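Local coordinates for protein Crov588 (Cafeteriavirus, PDB 6NYR) that is of unknown function but folds as a circular leucine-rich repeat solenoid assembled from a long series of FNIP repeats, at residues N313-S318 against E334-N339; N307-E312 against F328-T333; N357-S362 against V380-L385; T320-G325 against T342-G347; N269-S274 against E290-N295. All coordinates share one frame; numbering follows the deposited sequence.

Contact 1 (N313-S318 against E334-N339)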
# COMPACT_ATOMS: atom_id res chain seq x y z
N ASN A 313 -1.73 -38.55 -1.73
CA ASN A 313 -0.82 -38.56 -2.88
C ASN A 313 -1.40 -37.76 -4.04
O ASN A 313 -1.21 -38.10 -5.21
CB ASN A 313 -0.50 -39.99 -3.28
CG ASN A 313 0.10 -40.79 -2.14
OD1 ASN A 313 1.07 -40.36 -1.51
ND2 ASN A 313 -0.48 -41.95 -1.85
N VAL A 314 -2.09 -36.68 -3.70
CA VAL A 314 -2.56 -35.71 -4.68
C VAL A 314 -1.71 -34.44 -4.63
O VAL A 314 -1.27 -33.94 -5.66
CB VAL A 314 -4.05 -35.38 -4.45
CG1 VAL A 314 -4.48 -34.21 -5.33
CG2 VAL A 314 -4.92 -36.60 -4.71
N LEU A 315 -1.48 -33.91 -3.43
CA LEU A 315 -0.60 -32.77 -3.24
C LEU A 315 0.85 -33.24 -3.27
O LEU A 315 1.21 -34.16 -2.53
CB LEU A 315 -0.91 -32.07 -1.93
CG LEU A 315 -2.32 -31.50 -1.81
CD1 LEU A 315 -2.55 -30.88 -0.45
CD2 LEU A 315 -2.57 -30.48 -2.91
N PRO A 316 1.70 -32.64 -4.10
CA PRO A 316 3.09 -33.09 -4.18
C PRO A 316 3.88 -32.70 -2.94
O PRO A 316 3.50 -31.82 -2.16
CB PRO A 316 3.64 -32.39 -5.43
CG PRO A 316 2.77 -31.19 -5.61
CD PRO A 316 1.43 -31.48 -4.98
N ASN A 317 5.00 -33.39 -2.75
CA ASN A 317 5.85 -33.17 -1.59
C ASN A 317 6.71 -31.92 -1.70
O ASN A 317 7.44 -31.60 -0.76
CB ASN A 317 6.74 -34.39 -1.37
CG ASN A 317 5.97 -35.58 -0.84
OD1 ASN A 317 5.41 -35.54 0.26
ND2 ASN A 317 5.92 -36.65 -1.63
N SER A 318 6.62 -31.20 -2.82
CA SER A 318 7.29 -29.92 -2.97
C SER A 318 6.46 -28.75 -2.46
O SER A 318 7.02 -27.67 -2.23
CB SER A 318 7.63 -29.69 -4.45
OG SER A 318 6.50 -29.95 -5.27
N GLU A 334 -5.57 -37.84 7.08
CA GLU A 334 -4.21 -37.86 7.64
C GLU A 334 -3.14 -37.53 6.60
O GLU A 334 -2.42 -36.54 6.73
CB GLU A 334 -3.96 -39.23 8.28
CG GLU A 334 -4.42 -39.30 9.73
CD GLU A 334 -4.15 -40.63 10.38
OE1 GLU A 334 -3.62 -41.54 9.70
OE2 GLU A 334 -4.45 -40.77 11.58
N ASN A 335 -3.00 -38.36 5.58
CA ASN A 335 -1.84 -38.27 4.69
C ASN A 335 -2.17 -37.50 3.41
O ASN A 335 -1.88 -37.94 2.30
CB ASN A 335 -1.33 -39.67 4.37
CG ASN A 335 -0.85 -40.41 5.61
OD1 ASN A 335 -1.47 -41.39 6.03
ND2 ASN A 335 0.24 -39.94 6.21
N VAL A 336 -2.77 -36.32 3.57
CA VAL A 336 -3.16 -35.48 2.44
C VAL A 336 -2.25 -34.26 2.31
O VAL A 336 -1.72 -33.99 1.23
CB VAL A 336 -4.64 -35.04 2.57
CG1 VAL A 336 -5.02 -34.14 1.40
CG2 VAL A 336 -5.55 -36.26 2.65
N LEU A 337 -2.08 -33.50 3.39
CA LEU A 337 -1.22 -32.33 3.36
C LEU A 337 0.24 -32.77 3.38
O LEU A 337 0.65 -33.46 4.32
CB LEU A 337 -1.51 -31.42 4.54
CG LEU A 337 -2.97 -30.97 4.68
CD1 LEU A 337 -3.20 -30.23 5.98
CD2 LEU A 337 -3.38 -30.11 3.50
N PRO A 338 1.05 -32.41 2.39
CA PRO A 338 2.42 -32.93 2.34
C PRO A 338 3.26 -32.39 3.49
O PRO A 338 2.94 -31.36 4.10
CB PRO A 338 2.95 -32.46 0.99
CG PRO A 338 2.15 -31.23 0.67
CD PRO A 338 0.79 -31.42 1.32
N ASN A 339 4.35 -33.10 3.78
CA ASN A 339 5.21 -32.76 4.90
C ASN A 339 6.12 -31.57 4.59
O ASN A 339 6.95 -31.21 5.43
CB ASN A 339 6.02 -33.98 5.33
CG ASN A 339 5.35 -34.73 6.46
OD1 ASN A 339 4.85 -34.13 7.42
ND2 ASN A 339 5.32 -36.06 6.36
O HOH W 1 -2.75 -35.10 -1.02

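Contact 2 (N307-E312 against F328-T333)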
# COMPACT_ATOMS: atom_id res chain seq x y z
N ASN A 307 -14.23 -26.82 -4.52
CA ASN A 307 -14.70 -27.53 -3.34
C ASN A 307 -14.74 -29.03 -3.59
O ASN A 307 -15.71 -29.70 -3.25
CB ASN A 307 -16.09 -27.02 -2.92
CG ASN A 307 -16.49 -27.50 -1.54
OD1 ASN A 307 -15.66 -27.95 -0.75
ND2 ASN A 307 -17.78 -27.40 -1.23
N GLN A 308 -13.68 -29.56 -4.19
CA GLN A 308 -13.55 -30.99 -4.44
C GLN A 308 -12.55 -31.59 -3.46
O GLN A 308 -11.55 -30.95 -3.10
CB GLN A 308 -13.12 -31.26 -5.88
CG GLN A 308 -14.12 -30.74 -6.91
CD GLN A 308 -15.48 -31.40 -6.78
OE1 GLN A 308 -15.59 -32.63 -6.79
NE2 GLN A 308 -16.52 -30.59 -6.66
N ILE A 309 -12.85 -32.81 -3.02
CA ILE A 309 -12.04 -33.45 -1.99
C ILE A 309 -10.63 -33.72 -2.52
O ILE A 309 -10.42 -34.00 -3.70
CB ILE A 309 -12.73 -34.74 -1.51
CG1 ILE A 309 -12.04 -35.28 -0.26
CG2 ILE A 309 -12.74 -35.78 -2.63
CD1 ILE A 309 -12.95 -36.14 0.60
N ILE A 310 -9.65 -33.62 -1.62
CA ILE A 310 -8.25 -33.88 -1.92
C ILE A 310 -7.83 -35.08 -1.09
O ILE A 310 -7.83 -35.02 0.15
CB ILE A 310 -7.36 -32.67 -1.62
CG1 ILE A 310 -7.97 -31.42 -2.25
CG2 ILE A 310 -5.94 -32.89 -2.11
CD1 ILE A 310 -7.19 -30.15 -1.98
N THR A 311 -7.46 -36.17 -1.76
CA THR A 311 -7.12 -37.41 -1.08
C THR A 311 -5.60 -37.59 -1.05
O THR A 311 -4.84 -36.69 -1.41
CB THR A 311 -7.81 -38.60 -1.74
OG1 THR A 311 -7.43 -38.68 -3.12
CG2 THR A 311 -9.32 -38.45 -1.65
N GLU A 312 -5.16 -38.77 -0.64
CA GLU A 312 -3.74 -39.04 -0.49
C GLU A 312 -3.00 -38.93 -1.82
O GLU A 312 -3.57 -39.17 -2.89
CB GLU A 312 -3.50 -40.44 0.09
CG GLU A 312 -3.95 -40.65 1.52
CD GLU A 312 -3.54 -42.03 2.04
OE1 GLU A 312 -3.15 -42.88 1.22
OE2 GLU A 312 -3.61 -42.25 3.26
N PHE A 328 -14.29 -23.86 -0.28
CA PHE A 328 -13.73 -25.16 0.08
C PHE A 328 -14.14 -25.55 1.50
O PHE A 328 -13.94 -24.79 2.45
CB PHE A 328 -12.21 -25.14 -0.02
CG PHE A 328 -11.58 -26.48 0.25
CD1 PHE A 328 -11.46 -27.42 -0.77
CD2 PHE A 328 -11.13 -26.80 1.52
CE1 PHE A 328 -10.88 -28.65 -0.52
CE2 PHE A 328 -10.55 -28.04 1.77
CZ PHE A 328 -10.43 -28.96 0.75
N ASN A 329 -14.70 -26.76 1.64
CA ASN A 329 -15.13 -27.25 2.94
C ASN A 329 -15.16 -28.77 2.94
O ASN A 329 -16.14 -29.38 3.39
CB ASN A 329 -16.51 -26.70 3.30
CG ASN A 329 -16.84 -26.86 4.76
OD1 ASN A 329 -15.95 -27.00 5.60
ND2 ASN A 329 -18.13 -26.87 5.08
N GLN A 330 -14.10 -29.38 2.42
CA GLN A 330 -13.99 -30.83 2.36
C GLN A 330 -13.17 -31.35 3.53
O GLN A 330 -12.26 -30.67 4.02
CB GLN A 330 -13.36 -31.27 1.04
CG GLN A 330 -14.23 -31.01 -0.18
CD GLN A 330 -15.55 -31.76 -0.13
OE1 GLN A 330 -15.57 -32.97 0.06
NE2 GLN A 330 -16.64 -31.03 -0.27
N ILE A 331 -13.49 -32.56 3.97
CA ILE A 331 -12.72 -33.19 5.04
C ILE A 331 -11.29 -33.38 4.57
O ILE A 331 -11.04 -33.72 3.41
CB ILE A 331 -13.36 -34.53 5.45
CG1 ILE A 331 -14.69 -34.29 6.17
CG2 ILE A 331 -12.40 -35.32 6.34
CD1 ILE A 331 -15.52 -35.54 6.37
N ILE A 332 -10.34 -33.15 5.47
CA ILE A 332 -8.92 -33.39 5.21
C ILE A 332 -8.47 -34.41 6.25
O ILE A 332 -8.45 -34.11 7.45
CB ILE A 332 -8.09 -32.11 5.30
CG1 ILE A 332 -8.63 -31.04 4.36
CG2 ILE A 332 -6.63 -32.39 4.96
CD1 ILE A 332 -7.86 -29.73 4.40
N THR A 333 -8.13 -35.61 5.79
CA THR A 333 -7.67 -36.65 6.69
C THR A 333 -6.13 -36.69 6.70
O THR A 333 -5.47 -35.71 6.33
CB THR A 333 -8.30 -38.00 6.31
OG1 THR A 333 -8.06 -38.29 4.93
CG2 THR A 333 -9.81 -37.98 6.58
O HOH W 2 -9.77 -32.83 0.94
O HOH W 3 -9.18 -35.97 2.73
O HOH W 4 -6.06 -40.89 4.85

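Contact 3 (N357-S362 against V380-L385)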
# COMPACT_ATOMS: atom_id res chain seq x y z
N ASN A 357 -3.05 -36.27 13.13
CA ASN A 357 -1.89 -36.14 12.26
C ASN A 357 -2.30 -35.71 10.86
O ASN A 357 -1.85 -36.30 9.87
CB ASN A 357 -1.12 -37.45 12.24
CG ASN A 357 -0.61 -37.85 13.62
OD1 ASN A 357 -1.16 -38.74 14.27
ND2 ASN A 357 0.44 -37.17 14.07
N VAL A 358 -3.14 -34.69 10.78
CA VAL A 358 -3.53 -34.11 9.50
C VAL A 358 -2.62 -32.96 9.12
O VAL A 358 -2.11 -32.90 8.00
CB VAL A 358 -5.01 -33.66 9.57
CG1 VAL A 358 -5.40 -32.95 8.28
CG2 VAL A 358 -5.92 -34.84 9.84
N LEU A 359 -2.40 -32.03 10.04
CA LEU A 359 -1.54 -30.88 9.79
C LEU A 359 -0.09 -31.33 9.82
O LEU A 359 0.35 -31.92 10.81
CB LEU A 359 -1.80 -29.80 10.83
CG LEU A 359 -3.20 -29.18 10.77
CD1 LEU A 359 -3.42 -28.22 11.94
CD2 LEU A 359 -3.45 -28.48 9.44
N PRO A 360 0.69 -31.08 8.76
CA PRO A 360 2.06 -31.61 8.72
C PRO A 360 2.96 -30.91 9.72
O PRO A 360 2.71 -29.79 10.15
CB PRO A 360 2.50 -31.34 7.28
CG PRO A 360 1.73 -30.10 6.90
CD PRO A 360 0.39 -30.21 7.61
N ASN A 361 4.04 -31.61 10.08
CA ASN A 361 4.96 -31.10 11.09
C ASN A 361 5.89 -30.03 10.55
O ASN A 361 6.76 -29.56 11.29
CB ASN A 361 5.78 -32.25 11.69
CG ASN A 361 5.07 -32.94 12.84
OD1 ASN A 361 4.50 -32.28 13.72
ND2 ASN A 361 5.10 -34.27 12.85
N SER A 362 5.73 -29.63 9.30
CA SER A 362 6.47 -28.51 8.74
C SER A 362 5.69 -27.21 8.80
O SER A 362 6.25 -26.15 8.50
CB SER A 362 6.88 -28.80 7.29
OG SER A 362 5.76 -29.21 6.52
N VAL A 380 -3.08 -31.77 17.68
CA VAL A 380 -3.66 -31.40 16.39
C VAL A 380 -2.78 -30.35 15.74
O VAL A 380 -2.30 -30.53 14.61
CB VAL A 380 -5.11 -30.90 16.55
CG1 VAL A 380 -5.60 -30.30 15.24
CG2 VAL A 380 -6.01 -32.03 17.02
N LEU A 381 -2.57 -29.23 16.43
CA LEU A 381 -1.67 -28.19 15.94
C LEU A 381 -0.24 -28.70 16.02
O LEU A 381 0.18 -29.19 17.08
CB LEU A 381 -1.86 -26.91 16.73
CG LEU A 381 -3.26 -26.29 16.67
CD1 LEU A 381 -3.41 -25.13 17.64
CD2 LEU A 381 -3.54 -25.82 15.25
N PRO A 382 0.54 -28.61 14.95
CA PRO A 382 1.88 -29.19 14.95
C PRO A 382 2.86 -28.33 15.75
O PRO A 382 2.61 -27.16 16.04
CB PRO A 382 2.26 -29.23 13.47
CG PRO A 382 1.43 -28.16 12.82
CD PRO A 382 0.27 -27.81 13.74
N ASN A 383 3.97 -28.96 16.12
CA ASN A 383 4.96 -28.32 16.98
C ASN A 383 5.89 -27.38 16.23
O ASN A 383 6.79 -26.81 16.86
CB ASN A 383 5.78 -29.39 17.70
CG ASN A 383 5.06 -29.94 18.91
OD1 ASN A 383 4.75 -31.13 18.98
ND2 ASN A 383 4.78 -29.07 19.88
N SER A 384 5.71 -27.20 14.93
CA SER A 384 6.44 -26.21 14.15
C SER A 384 5.70 -24.89 14.01
O SER A 384 6.28 -23.93 13.49
CB SER A 384 6.74 -26.77 12.76
OG SER A 384 5.57 -27.37 12.21
N LEU A 385 4.45 -24.82 14.44
CA LEU A 385 3.61 -23.66 14.14
C LEU A 385 4.07 -22.44 14.94
O LEU A 385 4.19 -22.50 16.16
CB LEU A 385 2.16 -23.99 14.44
CG LEU A 385 1.06 -23.23 13.70
CD1 LEU A 385 0.96 -23.69 12.26
CD2 LEU A 385 -0.27 -23.40 14.42

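Contact 4 (T320-G325 against T342-G347)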
# COMPACT_ATOMS: atom_id res chain seq x y z
N THR A 320 4.79 -25.85 -0.66
CA THR A 320 5.05 -25.07 0.54
C THR A 320 3.91 -24.13 0.90
O THR A 320 3.71 -23.84 2.08
CB THR A 320 6.33 -24.23 0.38
OG1 THR A 320 6.16 -23.30 -0.69
CG2 THR A 320 7.52 -25.13 0.09
N HIS A 321 3.17 -23.64 -0.09
CA HIS A 321 2.11 -22.66 0.13
C HIS A 321 0.82 -23.17 -0.48
O HIS A 321 0.78 -23.52 -1.67
CB HIS A 321 2.49 -21.31 -0.48
CG HIS A 321 3.60 -20.61 0.25
ND1 HIS A 321 4.91 -21.02 0.17
CD2 HIS A 321 3.58 -19.57 1.11
CE1 HIS A 321 5.66 -20.24 0.93
NE2 HIS A 321 4.88 -19.35 1.51
N LEU A 322 -0.23 -23.26 0.34
CA LEU A 322 -1.55 -23.68 -0.10
C LEU A 322 -2.59 -22.68 0.38
O LEU A 322 -2.63 -22.35 1.57
CB LEU A 322 -1.88 -25.08 0.42
CG LEU A 322 -3.32 -25.56 0.19
CD1 LEU A 322 -3.64 -25.62 -1.29
CD2 LEU A 322 -3.51 -26.93 0.84
N THR A 323 -3.42 -22.20 -0.53
CA THR A 323 -4.44 -21.21 -0.22
C THR A 323 -5.77 -21.64 -0.81
O THR A 323 -5.87 -21.84 -2.03
CB THR A 323 -4.06 -19.82 -0.75
OG1 THR A 323 -2.80 -19.43 -0.20
CG2 THR A 323 -5.13 -18.80 -0.37
N PHE A 324 -6.78 -21.78 0.04
CA PHE A 324 -8.12 -22.18 -0.39
C PHE A 324 -8.98 -20.94 -0.60
O PHE A 324 -8.74 -19.87 -0.04
CB PHE A 324 -8.77 -23.10 0.65
CG PHE A 324 -8.22 -24.50 0.65
CD1 PHE A 324 -8.50 -25.36 -0.40
CD2 PHE A 324 -7.43 -24.95 1.69
CE1 PHE A 324 -8.00 -26.65 -0.40
CE2 PHE A 324 -6.92 -26.24 1.69
CZ PHE A 324 -7.21 -27.09 0.65
N GLY A 325 -10.01 -21.12 -1.43
CA GLY A 325 -10.96 -20.07 -1.71
C GLY A 325 -12.16 -20.14 -0.79
O GLY A 325 -12.20 -20.88 0.20
N THR A 342 4.39 -25.29 4.61
CA THR A 342 4.64 -24.32 5.67
C THR A 342 3.52 -23.30 5.84
O THR A 342 3.33 -22.79 6.95
CB THR A 342 5.94 -23.55 5.42
OG1 THR A 342 5.84 -22.84 4.18
CG2 THR A 342 7.13 -24.49 5.38
N HIS A 343 2.78 -23.00 4.78
CA HIS A 343 1.76 -21.97 4.81
C HIS A 343 0.45 -22.57 4.34
O HIS A 343 0.36 -23.10 3.22
CB HIS A 343 2.16 -20.78 3.93
CG HIS A 343 3.34 -20.01 4.47
ND1 HIS A 343 4.63 -20.50 4.41
CD2 HIS A 343 3.41 -18.81 5.09
CE1 HIS A 343 5.45 -19.62 4.97
NE2 HIS A 343 4.74 -18.59 5.39
N LEU A 344 -0.58 -22.49 5.19
CA LEU A 344 -1.90 -23.01 4.88
C LEU A 344 -2.92 -21.93 5.21
O LEU A 344 -2.99 -21.47 6.35
CB LEU A 344 -2.20 -24.28 5.68
CG LEU A 344 -3.60 -24.88 5.50
CD1 LEU A 344 -3.86 -25.20 4.03
CD2 LEU A 344 -3.78 -26.12 6.35
N THR A 345 -3.73 -21.57 4.23
CA THR A 345 -4.74 -20.52 4.39
C THR A 345 -6.07 -21.08 3.93
O THR A 345 -6.19 -21.56 2.79
CB THR A 345 -4.36 -19.27 3.59
OG1 THR A 345 -3.08 -18.80 4.01
CG2 THR A 345 -5.39 -18.18 3.80
N PHE A 346 -7.06 -21.03 4.81
CA PHE A 346 -8.41 -21.46 4.47
C PHE A 346 -9.26 -20.25 4.08
O PHE A 346 -8.92 -19.10 4.36
CB PHE A 346 -9.07 -22.20 5.64
CG PHE A 346 -8.52 -23.57 5.87
CD1 PHE A 346 -8.87 -24.62 5.03
CD2 PHE A 346 -7.66 -23.83 6.93
CE1 PHE A 346 -8.37 -25.89 5.25
CE2 PHE A 346 -7.17 -25.10 7.15
CZ PHE A 346 -7.52 -26.13 6.31
N GLY A 347 -10.38 -20.54 3.42
CA GLY A 347 -11.32 -19.53 3.00
C GLY A 347 -12.53 -19.46 3.92
O GLY A 347 -12.57 -20.03 5.01
O HOH W 5 -1.02 -19.72 3.11
O HOH W 6 -12.35 -22.47 2.24

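Contact 5 (N269-S274 against E290-N295)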
# COMPACT_ATOMS: atom_id res chain seq x y z
N ASN A 269 -0.19 -35.80 -17.12
CA ASN A 269 0.71 -35.39 -18.19
C ASN A 269 0.22 -34.14 -18.91
O ASN A 269 0.55 -33.91 -20.08
CB ASN A 269 0.94 -36.52 -19.21
CG ASN A 269 1.77 -37.65 -18.65
OD1 ASN A 269 3.00 -37.57 -18.62
ND2 ASN A 269 1.11 -38.71 -18.20
N VAL A 270 -0.57 -33.32 -18.23
CA VAL A 270 -1.01 -32.03 -18.77
C VAL A 270 -0.26 -30.87 -18.14
O VAL A 270 0.20 -29.96 -18.83
CB VAL A 270 -2.54 -31.87 -18.59
CG1 VAL A 270 -2.99 -30.50 -19.07
CG2 VAL A 270 -3.28 -32.98 -19.33
N LEU A 271 -0.11 -30.89 -16.83
CA LEU A 271 0.63 -29.86 -16.11
C LEU A 271 2.11 -30.21 -16.12
O LEU A 271 2.52 -31.20 -15.51
CB LEU A 271 0.12 -29.73 -14.67
CG LEU A 271 -1.34 -29.29 -14.53
CD1 LEU A 271 -1.76 -29.31 -13.07
CD2 LEU A 271 -1.55 -27.92 -15.15
N PRO A 272 2.95 -29.43 -16.80
CA PRO A 272 4.38 -29.78 -16.86
C PRO A 272 5.01 -29.76 -15.48
O PRO A 272 4.67 -28.92 -14.64
CB PRO A 272 4.99 -28.71 -17.77
CG PRO A 272 4.05 -27.55 -17.66
CD PRO A 272 2.67 -28.13 -17.46
N ASN A 273 5.93 -30.69 -15.24
CA ASN A 273 6.56 -30.82 -13.93
C ASN A 273 7.38 -29.60 -13.54
O ASN A 273 7.78 -29.49 -12.38
CB ASN A 273 7.45 -32.07 -13.91
CG ASN A 273 6.65 -33.35 -13.76
OD1 ASN A 273 5.66 -33.38 -13.03
ND2 ASN A 273 7.07 -34.40 -14.45
N SER A 274 7.64 -28.68 -14.48
CA SER A 274 8.41 -27.48 -14.17
C SER A 274 7.61 -26.45 -13.38
O SER A 274 8.22 -25.54 -12.79
CB SER A 274 8.91 -26.85 -15.47
OG SER A 274 7.87 -26.80 -16.44
N GLU A 290 -4.54 -38.25 -8.65
CA GLU A 290 -3.30 -38.62 -7.96
C GLU A 290 -2.06 -37.98 -8.58
O GLU A 290 -1.34 -37.24 -7.91
CB GLU A 290 -3.16 -40.14 -7.94
CG GLU A 290 -3.43 -40.78 -6.58
CD GLU A 290 -2.76 -42.13 -6.41
OE1 GLU A 290 -1.94 -42.52 -7.28
OE2 GLU A 290 -3.05 -42.81 -5.40
N ASN A 291 -1.78 -38.28 -9.84
CA ASN A 291 -0.51 -37.85 -10.44
C ASN A 291 -0.74 -36.75 -11.46
O ASN A 291 -0.20 -36.81 -12.58
CB ASN A 291 0.21 -39.05 -11.06
CG ASN A 291 0.66 -40.06 -10.02
OD1 ASN A 291 0.02 -41.09 -9.81
ND2 ASN A 291 1.77 -39.76 -9.35
N VAL A 292 -1.50 -35.74 -11.07
CA VAL A 292 -1.88 -34.64 -11.96
C VAL A 292 -1.04 -33.40 -11.70
O VAL A 292 -0.57 -32.75 -12.63
CB VAL A 292 -3.39 -34.34 -11.81
CG1 VAL A 292 -3.81 -33.22 -12.74
CG2 VAL A 292 -4.21 -35.60 -12.05
N LEU A 293 -0.86 -33.05 -10.43
CA LEU A 293 -0.13 -31.84 -10.09
C LEU A 293 1.36 -32.04 -10.32
O LEU A 293 1.90 -33.11 -10.03
CB LEU A 293 -0.39 -31.46 -8.64
CG LEU A 293 -1.82 -31.04 -8.28
CD1 LEU A 293 -1.94 -30.78 -6.79
CD2 LEU A 293 -2.22 -29.82 -9.09
N PRO A 294 2.06 -31.02 -10.82
CA PRO A 294 3.50 -31.18 -11.07
C PRO A 294 4.26 -31.40 -9.77
O PRO A 294 3.81 -31.02 -8.68
CB PRO A 294 3.91 -29.86 -11.74
CG PRO A 294 2.78 -28.91 -11.54
CD PRO A 294 1.55 -29.69 -11.21
N ASN A 295 5.43 -32.02 -9.89
CA ASN A 295 6.25 -32.36 -8.74
C ASN A 295 7.16 -31.23 -8.29
O ASN A 295 7.81 -31.35 -7.24
CB ASN A 295 7.08 -33.61 -9.07
CG ASN A 295 7.91 -33.45 -10.33
OD1 ASN A 295 8.24 -32.33 -10.73
ND2 ASN A 295 8.24 -34.57 -10.96

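Contact 1 (N313-S318 against E334-N339)
L315 holds CG anti to its carbonyl carbon (chi1 -61°) and runs on extended through chi2 (178°), which carries CD1 toward the next coil; L337 repeats both torsions there. The two leucines consequently lie side by side and point the same way, L315 CD1 lying 4.1 Å from L337 CD2. On its way L315 crosses the P338 ring obliquely, its CB 3.7 Å from P338 CD, and CD1 also rests 3.6 Å from V336 O. P338 in turn projects into the first segment, and its CG comes within 3.2 Å of P316 O, the tightest approach between the two segments. N317, with CG likewise anti to the carbonyl carbon, slides past P338 in the opposite direction at the exposed margin, where N317 OD1 sits 4.0 Å from P338 CB. The polar link is indirect: one water accepts from L315 N at 3.0 Å and donates to V336 O at 2.7 Å, spanning backbones too far apart here for direct pairing. Loops of successive LRR coils are thus joined by apolar packing plus a water bridge. The two loops lead into strands 321-323 and 343-345, respectively, with L337 packed on P360 of the following coil and S318 OG hydrogen-bonded to L297 O and N295 O of the preceding one.

Contact 2 (N307-E312 against F328-T333)
Q330 reaches back across the preceding coil: its CB lies 4.0 Å from I309 CA, and its CG passes 3.6 Å from I309 N. A bend at chi2 (-61°) then turns the amide, so that OE1 rests 3.7 Å from I309 CB while NE2 donates to N307 OD1 at 3.3 Å. That oxygen lies in the Q330 amide plane, although NE2 stands above the N307 carbonyl plane, the two amides being inclined by 61°. N307 OD1 is gripped twice, since N329 N also donates to it at 2.8 Å. N329 OD1 accepts in the same way from N351 N, and N285 OD1 from N307 N, which continues an asparagine ladder of the kind known in LRR proteins. Alongside, the F328 ring presents an edge to Q308 O, CE1 being 3.5 Å from it. A water links I310 N to I331 O. Both segments are loops, following strands 299-301 and 321-323, respectively, and F328 stacks on F324 just beyond the end of the latter strand.

Contact 3 (N357-S362 against V380-L385)
The dense part of this contact centres on L359 and P382. L359, with CG anti to the carbonyl carbon (chi1 -65°), lies side by side with L381 and points the same way, its CD1 4.1 Å from L381 CD2 and 3.7 Å from V380 O. P382 fills the adjoining position: its CG approaches P360 O to 3.4 Å, and its CD borders L359 CB at 4.1 Å. These leucines, V380 and both prolines are buried. The solvent side is looser. N361 and N383 are exposed, and N361 OD1 merely slides along the proline, 3.8 Å from P382 CB. Toward the following strand, S384 places OG in the crowded position between backbone N and carbonyl carbon (chi1 46°), 2.7 Å from N361 O. Its single proton has a competing acceptor in L363 O, so the donation is not settled. S384 belongs to a type I turn from P382 to L385, closed by a weak bond from L385 N to P382 O. S362 OG has equivalent partners one coil earlier, N339 O and L341 O. The chemistry implies a hydrophobic seam between LRR coils, bordered by a serine hydroxyl that can serve either of two carbonyls in the preceding coil.

Contact 4 (T320-G325 against T342-G347)
Backbone bonds form the parallel strand pairing: L322 N to H343 O at 2.9 Å, T345 N to L322 O, and F324 N to T345 O, the last nearly straight at 171°. At the start of the strands T320 O accepts two donors, H343 N, which opens the same ladder, nearly along its C=O axis and T342 N on a lone pair, both at 3.0 Å. On the face bearing the histidines and T323, the H321 and H343 rings form an offset stack, centroids 4.1 Å apart and planes at 12°. H321 NE2 stands over the H343 ring, 3.1 Å from ND1, too poorly angled to be a hydrogen bond. Each ring is held in rotation by the threonine before it: H321 ND1 donates to T320 OG1 at 2.7 Å, and T342 OG1 and H343 ND1 lie 2.6 Å apart, either being the possible donor. On the other face L322 CD2 meets L344 CD1 at 3.6 Å; just past the strands, the F324 and F346 rings are nearly parallel but slid apart. Further out, H299 and H365 extend the histidine stack, T298 O accepts from T320 OG1, and a water joins G325 O to G347 N. Threonine hydroxyls thus position a ladder of stacked imidazoles. With its ND1 donating, H321, if neutral, would probably present an unprotonated NE2; protonating adjacent rings together would probably be disfavoured by charge repulsion along the stack.

Contact 5 (N269-S274 against E290-N295)
The amides of N273 and N295 stack with their planes 24° apart, N273 CG lying 3.7 Å from N295 CG. N295 reaches this position with CG in the crowded place between its backbone N and carbonyl carbon (chi1 55°), and the two side chains cross at about a right angle. N273 OD1 also receives a weak hydrogen bond from N295 N, 3.4 Å long. Beside the amides, the P294 ring wedges against the preceding loop: its CB comes within 3.1 Å of P272 O, and its CD lies 3.7 Å from L271 CB. L271 then extends past the proline, bringing CD1 to 3.7 Å from V292 O and 4.0 Å from L293 CD2. I278 of strand 277-279 touches both L271 and P294, tying the wedge to the inner strand layer, and N273 O accepts from S296 OG. In chemical terms, proline and leucine packing forms the buried part of the joint between these LRR coils, and the exposed asparagines add stacked amides and one weak bond from the N295 backbone to N273.

Overall arrangement
All five contacts repeat one theme, a coil meeting the next. Contact 4 lies about 22 Å from the chain centre and contacts 1, 2, 3 and 5 at 33 to 35 Å, so the strands line the inside of the ring and the loops its outside. Contacts 1, 2 and 4 join the same two coils, with centres 12 to 13 Å apart; L337 CD2 reaches L322 CD2 (4.1 Å) and I310 CD1 reaches F324 CE1 (3.9 Å). Contacts 5, 1 and 3 are near copies in series: P316 CG touches P294 O (3.2 Å) and L337 CD1 touches V358 O (3.5 Å), whereas the centres of contacts 3 and 5 are about 26 Å apart.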